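Local coordinates for uncharacterized protein (PDB 4R7F) that is of unknown function but carries three immunoglobulin-like beta-sandwich domains, the first related to a type 9 secretion system plug protein domain, at residues F5-S11 / I129-C134; R52-V58 / A117-E123; S159-F165 / L216-A220. All coordinates share one frame. Residues are numbered along the deposited sequence.

Interactions 1 and 2 are built into one mixed sheet of the first sandwich, their centres about 10 Å apart. Strand 129-138 pairs with strand 8-9 in interaction 1 and, along its other edge, with strand 114-122, which is half of interaction 2; Ala-133 O lies 2.8 Å from Ile-118 N and Ile-130 N 2.9 Å from Val-120 O. Interaction 3 comes later in the chain, in a different sheet across the centre of the molecule: its centre is about 30 Å from that of interaction 1 and about 37 Å from that of interaction 2. The side chain of Gln-161 is about 8 Å from a bound magnesium ion, too far to be a ligand.

Interaction 1 (F5-S11 / I129-C134)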
loop_
_atom_site.group_PDB
_atom_site.type_symbol
_atom_site.label_atom_id
_atom_site.label_comp_id
_atom_site.label_asym_id
_atom_site.label_seq_id
_atom_site.Cartn_x
_atom_site.Cartn_y
_atom_site.Cartn_z
ATOM N N PHE A 5 21.919 4.167 20.430
ATOM C CA PHE A 5 21.286 5.419 20.078
ATOM C C PHE A 5 19.936 5.097 19.459
ATOM O O PHE A 5 19.824 4.232 18.595
ATOM C CB PHE A 5 22.131 6.225 19.087
ATOM C CG PHE A 5 23.467 6.614 19.627
ATOM C CD1 PHE A 5 24.487 5.697 19.693
ATOM C CD2 PHE A 5 23.687 7.888 20.109
ATOM C CE1 PHE A 5 25.709 6.042 20.252
ATOM C CE2 PHE A 5 24.896 8.245 20.636
ATOM C CZ PHE A 5 25.906 7.324 20.726
ATOM N N PHE A 6 18.922 5.796 19.924
ATOM C CA PHE A 6 17.581 5.602 19.453
ATOM C C PHE A 6 16.873 6.910 19.545
ATOM O O PHE A 6 17.242 7.780 20.347
ATOM C CB PHE A 6 16.854 4.509 20.253
ATOM C CG PHE A 6 16.777 4.743 21.735
ATOM C CD1 PHE A 6 17.807 4.320 22.579
ATOM C CD2 PHE A 6 15.656 5.308 22.298
ATOM C CE1 PHE A 6 17.724 4.483 23.951
ATOM C CE2 PHE A 6 15.564 5.494 23.688
ATOM C CZ PHE A 6 16.594 5.082 24.518
ATOM N N THR A 7 15.879 7.082 18.704
ATOM C CA THR A 7 15.116 8.316 18.745
ATOM C C THR A 7 14.411 8.426 20.073
ATOM O O THR A 7 13.602 7.561 20.428
ATOM C CB THR A 7 14.120 8.357 17.616
ATOM O OG1 THR A 7 14.855 8.321 16.384
ATOM C CG2 THR A 7 13.248 9.635 17.697
ATOM N N ASP A 8 14.754 9.479 20.799
ATOM C CA ASP A 8 14.234 9.750 22.144
ATOM C C ASP A 8 14.403 11.222 22.560
ATOM O O ASP A 8 15.282 11.906 22.106
ATOM C CB ASP A 8 14.971 8.875 23.137
ATOM C CG ASP A 8 14.238 8.724 24.460
ATOM O OD1 ASP A 8 13.000 8.930 24.532
ATOM O OD2 ASP A 8 14.930 8.395 25.439
ATOM N N VAL A 9 13.502 11.707 23.391
ATOM C CA VAL A 9 13.535 13.057 23.899
ATOM C C VAL A 9 13.927 13.020 25.372
ATOM O O VAL A 9 13.371 12.255 26.118
ATOM C CB VAL A 9 12.150 13.703 23.769
ATOM C CG1 VAL A 9 12.098 15.055 24.484
ATOM C CG2 VAL A 9 11.809 13.873 22.313
ATOM N N ASN A 10 14.885 13.847 25.781
ATOM C CA ASN A 10 15.376 13.863 27.152
ATOM C C ASN A 10 15.150 15.209 27.824
ATOM O O ASN A 10 15.796 15.500 28.795
ATOM C CB ASN A 10 16.894 13.589 27.181
ATOM C CG ASN A 10 17.292 12.438 26.292
ATOM O OD1 ASN A 10 16.960 11.275 26.564
ATOM N ND2 ASN A 10 17.969 12.753 25.199
ATOM N N SER A 11 14.318 16.065 27.263
ATOM C CA SER A 11 14.072 17.362 27.854
ATOM C C SER A 11 12.594 17.584 27.945
ATOM O O SER A 11 11.884 17.312 26.999
ATOM C CB SER A 11 14.688 18.462 27.018
ATOM O OG SER A 11 14.153 19.727 27.384
ATOM N N ILE A 129 22.611 16.596 26.159
ATOM C CA ILE A 129 21.855 16.263 24.961
ATOM C C ILE A 129 20.375 16.306 25.314
ATOM O O ILE A 129 19.944 15.603 26.245
ATOM C CB ILE A 129 22.180 14.847 24.428
ATOM C CG1 ILE A 129 23.670 14.707 24.062
ATOM C CG2 ILE A 129 21.317 14.529 23.216
ATOM C CD1 ILE A 129 24.217 15.848 23.235
ATOM N N ILE A 130 19.610 17.122 24.571
ATOM C CA ILE A 130 18.180 17.234 24.803
ATOM C C ILE A 130 17.296 16.255 24.028
ATOM O O ILE A 130 16.176 15.965 24.465
ATOM C CB ILE A 130 17.645 18.668 24.572
ATOM C CG1 ILE A 130 17.802 19.118 23.133
ATOM C CG2 ILE A 130 18.320 19.642 25.532
ATOM C CD1 ILE A 130 17.174 20.465 22.897
ATOM N N PHE A 131 17.750 15.815 22.855
ATOM C CA PHE A 131 17.137 14.688 22.156
ATOM C C PHE A 131 18.100 14.103 21.145
ATOM O O PHE A 131 19.051 14.739 20.751
ATOM C CB PHE A 131 15.816 15.078 21.510
ATOM C CG PHE A 131 15.934 15.895 20.246
ATOM C CD1 PHE A 131 16.225 15.288 19.034
ATOM C CD2 PHE A 131 15.670 17.254 20.261
ATOM C CE1 PHE A 131 16.287 16.014 17.862
ATOM C CE2 PHE A 131 15.726 17.996 19.091
ATOM C CZ PHE A 131 16.038 17.383 17.897
ATOM N N THR A 132 17.835 12.868 20.777
ATOM C CA THR A 132 18.484 12.163 19.694
ATOM C C THR A 132 17.427 11.820 18.634
ATOM O O THR A 132 16.344 11.360 18.966
ATOM C CB THR A 132 19.110 10.897 20.273
ATOM O OG1 THR A 132 20.010 11.296 21.295
ATOM C CG2 THR A 132 19.869 10.122 19.247
ATOM N N ALA A 133 17.717 12.102 17.369
ATOM C CA ALA A 133 16.873 11.669 16.256
ATOM C C ALA A 133 17.660 10.757 15.341
ATOM O O ALA A 133 18.773 11.074 14.948
ATOM C CB ALA A 133 16.362 12.839 15.483
ATOM N N CYS A 134 17.086 9.598 15.035
ATOM C CA CYS A 134 17.804 8.523 14.359
ATOM C C CYS A 134 17.163 8.199 13.003
ATOM O O CYS A 134 15.938 8.104 12.904
ATOM C CB CYS A 134 17.762 7.258 15.224
ATOM S SG CYS A 134 18.864 7.242 16.634
HETATM O O HOH W 1 13.775 7.375 14.070
HETATM O O HOH W 2 18.739 11.080 23.573
#
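Backbone hydrogen bonds hold the short strand 8-9 antiparallel to strand 129-138. Asp-8 and Thr-132 form a hydrogen-bonded pair, Asp-8 N reaching Thr-132 O at 3.1 Å and Thr-132 N returning to Asp-8 O at 3.0 Å. The next pair, Val-9 with Phe-131, is non-hydrogen-bonded, and beyond it Asn-10 N donates to Ile-130 O at 2.8 Å.

At the other end a side chain takes over from the main chain. Thr-7 turns its hydroxyl to the neighbouring strand, and Cys-134 N donates to Thr-7 OG1 at 2.9 Å. Water 1 completes this junction, lying 2.7 Å from Thr-7 OG1 and donating to Cys-134 O at 2.6 Å. Water 2 joins two polar side chains, 2.5 Å from Asn-10 ND2, whose hydrogen it accepts, and 2.6 Å from Thr-132 OG1; that hydroxyl is also bonded to Gln-119. The carboxylate of Asp-8 leads away from the contact to a salt bridge with Lys-321, far along the chain.

Apolar contacts are modest. Val-9 CG2 lies 4.3 Å from Phe-131 CB, while the Phe-131 ring continues into the sandwich to meet Phe-43 edge-to-face and touch Leu-17. Compact Cys-134 fits against the extended backbone of Phe-5 and Phe-6: its SG is 4.2 Å from Phe-5 CB and 3.5 Å from Phe-6 CA.

The chemistry is that of an edge strand: main-chain bonds fix the register of a short pairing, the Thr-7 hydroxyl and water 1 carry the polar link past the bridges to Cys-134, and water 2 ties Asn-10 to Thr-132 alongside them.

Interaction 2 (R52-V58 / A117-E123); sequences RYAYNVV and AIQVYNE
Strands 53-58 and 117-122 run extended and antiparallel, their axes 4.6 Å apart at closest approach and their directions 155° apart. Hydrogen-bonded pairs are Ala-54/Tyr-121, Asn-56/Gln-119 and Val-58/Ala-117; Tyr-53/Asn-122, Tyr-55/Val-120 and Val-57/Ile-118 are non-hydrogen-bonded. Ala-54 N to Tyr-121 O is 2.9 Å and Tyr-121 N to Ala-54 O 3.0 Å; Asn-56 N to Gln-119 O and Gln-119 N to Asn-56 O, 2.9 Å; Val-58 N to Ala-117 O and Ala-117 N to Val-58 O, 2.8 Å. Glu-123 N to Arg-52 O, 2.9 Å, extends the ladder.

Tyr-121, chi1 p, lays its ring across to Ala-54 (CZ to CB 3.7 Å), whose small methyl accommodates it. On the opposite face aromatic Tyr-55 (chi1 p) joins beta-branched Val-57, Ile-118 (m/m) and Val-120: Tyr-55 CB is 3.8 Å from Ile-118 CG2 and 3.9 Å from Val-120 CG2, Val-57 CG2 3.8 Å from Ile-118 CD1. Tyr-53, chi1 m, diverges from Asn-122. Poorly ordered Arg-52 forms a long salt bridge, NE to Glu-123 OE1 3.3 Å; Glu-123 OE2 is hydrogen-bonded to Thr-82.

This is a regular ladder of an immunoglobulin-like sandwich: Tyr-55 and Ile-118 pack on strand 96-103 of the facing sheet, while strands 81-82 and 129-138 flank the pair.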
loop_
_atom_site.group_PDB
_atom_site.type_symbol
_atom_site.label_atom_id
_atom_site.label_comp_id
_atom_site.label_asym_id
_atom_site.label_seq_id
_atom_site.Cartn_x
_atom_site.Cartn_y
_atom_site.Cartn_z
ATOM N N ARG A 52 18.985 28.865 21.086
ATOM C CA ARG A 52 19.926 28.425 20.050
ATOM C C ARG A 52 20.203 26.943 20.230
ATOM O O ARG A 52 20.829 26.554 21.215
ATOM C CB ARG A 52 21.253 29.195 20.143
ATOM C CG ARG A 52 21.163 30.678 19.821
ATOM C CD ARG A 52 21.135 30.943 18.321
ATOM N NE ARG A 52 22.484 31.044 17.762
ATOM C CZ ARG A 52 22.767 31.446 16.524
ATOM N NH1 ARG A 52 21.802 31.793 15.676
ATOM N NH2 ARG A 52 24.033 31.497 16.126
ATOM N N TYR A 53 19.727 26.114 19.300
ATOM C CA TYR A 53 20.075 24.697 19.340
ATOM C C TYR A 53 21.062 24.362 18.240
ATOM O O TYR A 53 20.963 24.875 17.126
ATOM C CB TYR A 53 18.853 23.797 19.165
ATOM C CG TYR A 53 17.744 23.984 20.166
ATOM C CD1 TYR A 53 17.884 23.572 21.486
ATOM C CD2 TYR A 53 16.506 24.504 19.770
ATOM C CE1 TYR A 53 16.836 23.717 22.403
ATOM C CE2 TYR A 53 15.452 24.643 20.676
ATOM C CZ TYR A 53 15.626 24.265 21.987
ATOM O OH TYR A 53 14.581 24.448 22.867
ATOM N N ALA A 54 21.998 23.478 18.570
ATOM C CA ALA A 54 22.972 22.963 17.632
ATOM C C ALA A 54 22.991 21.413 17.661
ATOM O O ALA A 54 22.553 20.800 18.624
ATOM C CB ALA A 54 24.344 23.520 17.996
ATOM N N TYR A 55 23.525 20.774 16.625
ATOM C CA TYR A 55 23.541 19.297 16.582
ATOM C C TYR A 55 24.888 18.675 16.224
ATOM O O TYR A 55 25.715 19.315 15.597
ATOM C CB TYR A 55 22.482 18.792 15.600
ATOM C CG TYR A 55 22.724 19.184 14.168
ATOM C CD1 TYR A 55 22.335 20.436 13.707
ATOM C CD2 TYR A 55 23.308 18.305 13.263
ATOM C CE1 TYR A 55 22.538 20.816 12.396
ATOM C CE2 TYR A 55 23.506 18.677 11.934
ATOM C CZ TYR A 55 23.124 19.944 11.512
ATOM O OH TYR A 55 23.309 20.372 10.217
ATOM N N ASN A 56 25.082 17.428 16.667
ATOM C CA ASN A 56 26.164 16.559 16.229
ATOM C C ASN A 56 25.648 15.336 15.474
ATOM O O ASN A 56 24.605 14.769 15.821
ATOM C CB ASN A 56 26.955 16.004 17.417
ATOM C CG ASN A 56 27.496 17.075 18.313
ATOM O OD1 ASN A 56 27.941 18.137 17.876
ATOM N ND2 ASN A 56 27.480 16.788 19.588
ATOM N N VAL A 57 26.434 14.888 14.502
ATOM C CA VAL A 57 26.146 13.696 13.735
ATOM C C VAL A 57 26.978 12.540 14.292
ATOM O O VAL A 57 28.213 12.631 14.400
ATOM C CB VAL A 57 26.442 13.950 12.249
ATOM C CG1 VAL A 57 26.080 12.756 11.394
ATOM C CG2 VAL A 57 25.655 15.164 11.785
ATOM N N VAL A 58 26.296 11.457 14.668
ATOM C CA VAL A 58 26.969 10.257 15.166
ATOM C C VAL A 58 26.731 9.128 14.191
ATOM O O VAL A 58 25.588 8.790 13.872
ATOM C CB VAL A 58 26.479 9.821 16.553
ATOM C CG1 VAL A 58 27.157 8.530 16.955
ATOM C CG2 VAL A 58 26.754 10.891 17.610
ATOM N N ALA A 117 22.769 9.022 14.059
ATOM C CA ALA A 117 22.093 9.594 15.190
ATOM C C ALA A 117 22.451 11.066 15.324
ATOM O O ALA A 117 23.626 11.446 15.419
ATOM C CB ALA A 117 22.445 8.842 16.441
ATOM N N ILE A 118 21.411 11.895 15.318
ATOM C CA ILE A 118 21.545 13.339 15.412
ATOM C C ILE A 118 21.269 13.743 16.841
ATOM O O ILE A 118 20.141 13.609 17.304
ATOM C CB ILE A 118 20.548 14.064 14.485
ATOM C CG1 ILE A 118 20.797 13.688 13.033
ATOM C CG2 ILE A 118 20.674 15.558 14.639
ATOM C CD1 ILE A 118 22.250 13.726 12.607
ATOM N N GLN A 119 22.282 14.231 17.553
ATOM C CA GLN A 119 22.078 14.624 18.947
ATOM C C GLN A 119 22.001 16.121 18.976
ATOM O O GLN A 119 22.856 16.774 18.417
ATOM C CB GLN A 119 23.209 14.147 19.815
ATOM C CG GLN A 119 23.503 12.703 19.581
ATOM C CD GLN A 119 23.956 12.019 20.822
ATOM O OE1 GLN A 119 25.142 12.008 21.155
ATOM N NE2 GLN A 119 23.004 11.436 21.527
ATOM N N VAL A 120 20.946 16.652 19.581
ATOM C CA VAL A 120 20.718 18.085 19.623
ATOM C C VAL A 120 20.897 18.583 21.051
ATOM O O VAL A 120 20.692 17.855 22.022
ATOM C CB VAL A 120 19.349 18.466 19.048
ATOM C CG1 VAL A 120 19.102 19.967 19.157
ATOM C CG2 VAL A 120 19.250 17.987 17.592
ATOM N N TYR A 121 21.357 19.818 21.165
ATOM C CA TYR A 121 21.623 20.427 22.470
ATOM C C TYR A 121 21.450 21.920 22.345
ATOM O O TYR A 121 21.470 22.477 21.221
ATOM C CB TYR A 121 23.060 20.081 22.963
ATOM C CG TYR A 121 24.169 20.449 21.989
ATOM C CD1 TYR A 121 24.766 21.714 22.013
ATOM C CD2 TYR A 121 24.605 19.544 21.009
ATOM C CE1 TYR A 121 25.774 22.054 21.112
ATOM C CE2 TYR A 121 25.605 19.889 20.099
ATOM C CZ TYR A 121 26.185 21.141 20.162
ATOM O OH TYR A 121 27.177 21.482 19.282
ATOM N N ASN A 122 21.262 22.560 23.496
ATOM C CA ASN A 122 21.311 24.008 23.610
ATOM C C ASN A 122 22.763 24.455 23.480
ATOM O O ASN A 122 23.610 23.915 24.195
ATOM C CB ASN A 122 20.795 24.393 24.986
ATOM C CG ASN A 122 20.495 25.867 25.099
ATOM O OD1 ASN A 122 21.215 26.738 24.567
ATOM N ND2 ASN A 122 19.419 26.161 25.794
ATOM N N GLU A 123 23.058 25.418 22.590
ATOM C CA GLU A 123 24.452 25.880 22.371
ATOM C C GLU A 123 25.182 26.234 23.666
ATOM O O GLU A 123 26.372 25.950 23.783
ATOM C CB GLU A 123 24.517 27.082 21.434
ATOM C CG GLU A 123 24.382 26.734 19.964
ATOM C CD GLU A 123 24.796 27.865 19.031
ATOM O OE1 GLU A 123 24.552 29.060 19.342
ATOM O OE2 GLU A 123 25.357 27.544 17.965
#

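Interaction 3 (S159-F165 / L216-A220)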
loop_
_atom_site.group_PDB
_atom_site.type_symbol
_atom_site.label_atom_id
_atom_site.label_comp_id
_atom_site.label_asym_id
_atom_site.label_seq_id
_atom_site.Cartn_x
_atom_site.Cartn_y
_atom_site.Cartn_z
ATOM N N SER A 159 -3.058 -16.066 15.332
ATOM C CA SER A 159 -2.580 -14.872 15.992
ATOM C C SER A 159 -1.211 -14.371 15.553
ATOM O O SER A 159 -0.658 -13.501 16.198
ATOM C CB SER A 159 -2.551 -15.156 17.490
ATOM O OG SER A 159 -1.864 -16.363 17.673
ATOM N N HIS A 160 -0.649 -14.877 14.462
ATOM C CA HIS A 160 0.698 -14.439 14.096
ATOM C C HIS A 160 0.809 -14.034 12.647
ATOM O O HIS A 160 -0.081 -14.306 11.832
ATOM C CB HIS A 160 1.708 -15.548 14.360
ATOM C CG HIS A 160 1.856 -15.899 15.797
ATOM N ND1 HIS A 160 1.034 -16.802 16.432
ATOM C CD2 HIS A 160 2.747 -15.479 16.724
ATOM C CE1 HIS A 160 1.413 -16.918 17.692
ATOM N NE2 HIS A 160 2.465 -16.140 17.888
ATOM N N GLN A 161 1.916 -13.357 12.365
ATOM C CA GLN A 161 2.330 -13.003 11.035
ATOM C C GLN A 161 3.772 -13.449 10.860
ATOM O O GLN A 161 4.577 -13.319 11.767
ATOM C CB GLN A 161 2.184 -11.492 10.806
ATOM C CG GLN A 161 0.798 -11.164 10.304
ATOM C CD GLN A 161 0.410 -9.711 10.378
ATOM O OE1 GLN A 161 1.240 -8.784 10.462
ATOM N NE2 GLN A 161 -0.872 -9.499 10.328
ATOM N N GLN A 162 4.118 -13.951 9.685
ATOM C CA GLN A 162 5.486 -14.338 9.423
ATOM C C GLN A 162 6.019 -13.606 8.210
ATOM O O GLN A 162 5.380 -13.561 7.164
ATOM C CB GLN A 162 5.544 -15.841 9.203
ATOM C CG GLN A 162 6.890 -16.389 8.742
ATOM C CD GLN A 162 7.057 -17.888 9.085
ATOM O OE1 GLN A 162 6.089 -18.590 9.358
ATOM N NE2 GLN A 162 8.299 -18.351 9.124
ATOM N N VAL A 163 7.214 -13.058 8.369
ATOM C CA VAL A 163 7.951 -12.391 7.295
ATOM C C VAL A 163 8.935 -13.335 6.629
ATOM O O VAL A 163 9.647 -14.089 7.288
ATOM C CB VAL A 163 8.801 -11.259 7.869
ATOM C CG1 VAL A 163 9.568 -10.564 6.765
ATOM C CG2 VAL A 163 7.912 -10.275 8.621
ATOM N N SER A 164 8.986 -13.251 5.313
ATOM C CA SER A 164 9.786 -14.152 4.492
ATOM C C SER A 164 10.480 -13.202 3.545
ATOM O O SER A 164 9.838 -12.280 3.027
ATOM C CB SER A 164 8.891 -15.128 3.699
ATOM O OG SER A 164 8.028 -15.943 4.506
ATOM N N PHE A 165 11.782 -13.372 3.340
ATOM C CA PHE A 165 12.460 -12.539 2.345
ATOM C C PHE A 165 13.692 -13.153 1.721
ATOM O O PHE A 165 14.284 -14.048 2.290
ATOM C CB PHE A 165 12.763 -11.131 2.887
ATOM C CG PHE A 165 13.888 -11.073 3.886
ATOM C CD1 PHE A 165 13.649 -11.279 5.238
ATOM C CD2 PHE A 165 15.170 -10.779 3.481
ATOM C CE1 PHE A 165 14.690 -11.199 6.161
ATOM C CE2 PHE A 165 16.218 -10.736 4.389
ATOM C CZ PHE A 165 15.969 -10.928 5.730
ATOM N N LEU A 216 11.309 -14.996 12.613
ATOM C CA LEU A 216 10.644 -14.013 11.792
ATOM C C LEU A 216 9.138 -14.100 11.906
ATOM O O LEU A 216 8.416 -13.514 11.095
ATOM C CB LEU A 216 11.105 -14.098 10.345
ATOM C CG LEU A 216 12.472 -13.481 10.116
ATOM C CD1 LEU A 216 12.899 -13.692 8.689
ATOM C CD2 LEU A 216 12.485 -12.007 10.461
ATOM N N ILE A 217 8.676 -14.779 12.952
ATOM C CA ILE A 217 7.271 -14.872 13.264
ATOM C C ILE A 217 6.960 -13.908 14.406
ATOM O O ILE A 217 7.500 -14.008 15.493
ATOM C CB ILE A 217 6.867 -16.296 13.662
ATOM C CG1 ILE A 217 7.160 -17.258 12.514
ATOM C CG2 ILE A 217 5.381 -16.333 13.965
ATOM C CD1 ILE A 217 6.773 -18.699 12.794
ATOM N N PHE A 218 6.077 -12.968 14.135
ATOM C CA PHE A 218 5.754 -11.889 15.048
ATOM C C PHE A 218 4.343 -12.072 15.511
ATOM O O PHE A 218 3.522 -12.572 14.747
ATOM C CB PHE A 218 5.774 -10.590 14.290
ATOM C CG PHE A 218 7.130 -10.102 13.977
ATOM C CD1 PHE A 218 7.779 -10.518 12.828
ATOM C CD2 PHE A 218 7.730 -9.163 14.782
ATOM C CE1 PHE A 218 9.040 -10.042 12.505
ATOM C CE2 PHE A 218 9.005 -8.696 14.494
ATOM C CZ PHE A 218 9.661 -9.142 13.346
ATOM N N PRO A 219 4.022 -11.615 16.724
ATOM C CA PRO A 219 2.566 -11.579 17.015
ATOM C C PRO A 219 1.874 -10.530 16.153
ATOM O O PRO A 219 2.457 -9.477 15.860
ATOM C CB PRO A 219 2.506 -11.207 18.493
ATOM C CG PRO A 219 3.844 -10.589 18.777
ATOM C CD PRO A 219 4.832 -11.276 17.896
ATOM N N ALA A 220 0.652 -10.829 15.730
ATOM C CA ALA A 220 0.004 -10.039 14.703
ATOM C C ALA A 220 -0.547 -8.727 15.201
ATOM O O ALA A 220 -0.712 -7.771 14.418
ATOM C CB ALA A 220 -1.073 -10.846 14.002
#
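Every main-chain polar group that faces across this antiparallel pair at Gln-161 and Phe-218 has a partner: Gln-161 N donates to Phe-218 O at 3.0 Å, and Phe-218 N to Gln-161 O at 2.8 Å. Single bonds continue the ladder outward, Val-163 N to Leu-216 O at 3.0 Å and Ala-220 N to Ser-159 O at 3.0 Å. Pro-219, which has no amide hydrogen to give, sits opposite His-160 in a non-hydrogen-bonded pair, where none is needed; its carbonyl is taken by Gln-187. Two CA-H...O contacts add to the ladder, Ile-217 CA to Gln-161 O and Gln-162 CA to Leu-216 O, each 3.5 Å.

These are the central strands of a four-stranded antiparallel sheet, ordered 143-149, 160-168, 207-219, 202-204, in an immunoglobulin-like sandwich. The apolar residues suit its interior: Val-163 CG2 lies 4.1 Å from Phe-218 CE1, and Phe-165 CE1 4.0 Å from Leu-216 CD1, while Leu-216 and Phe-218 also touch Val-185 of strand 181-187.

The two buried glutamines, Gln-161 and Gln-162, have their amides bonded outside the pair; His-160 is partly exposed. The amide of Gln-161 both gives and accepts: OE1 takes hydrogen bonds from Tyr-374 and Asn-372, and NE2 donates to the carbonyls of Thr-370 and Tyr-368; Thr-370 and Asn-372 flank the magnesium ligand Gln-371. Gln-162 packs its CD 3.5 Å from Ile-217 CG1 and accepts from the Asp-153 amide through OE1. His-160 ND1 bonds to Asp-155, and its CB rests 3.8 Å from Ile-217 CG2.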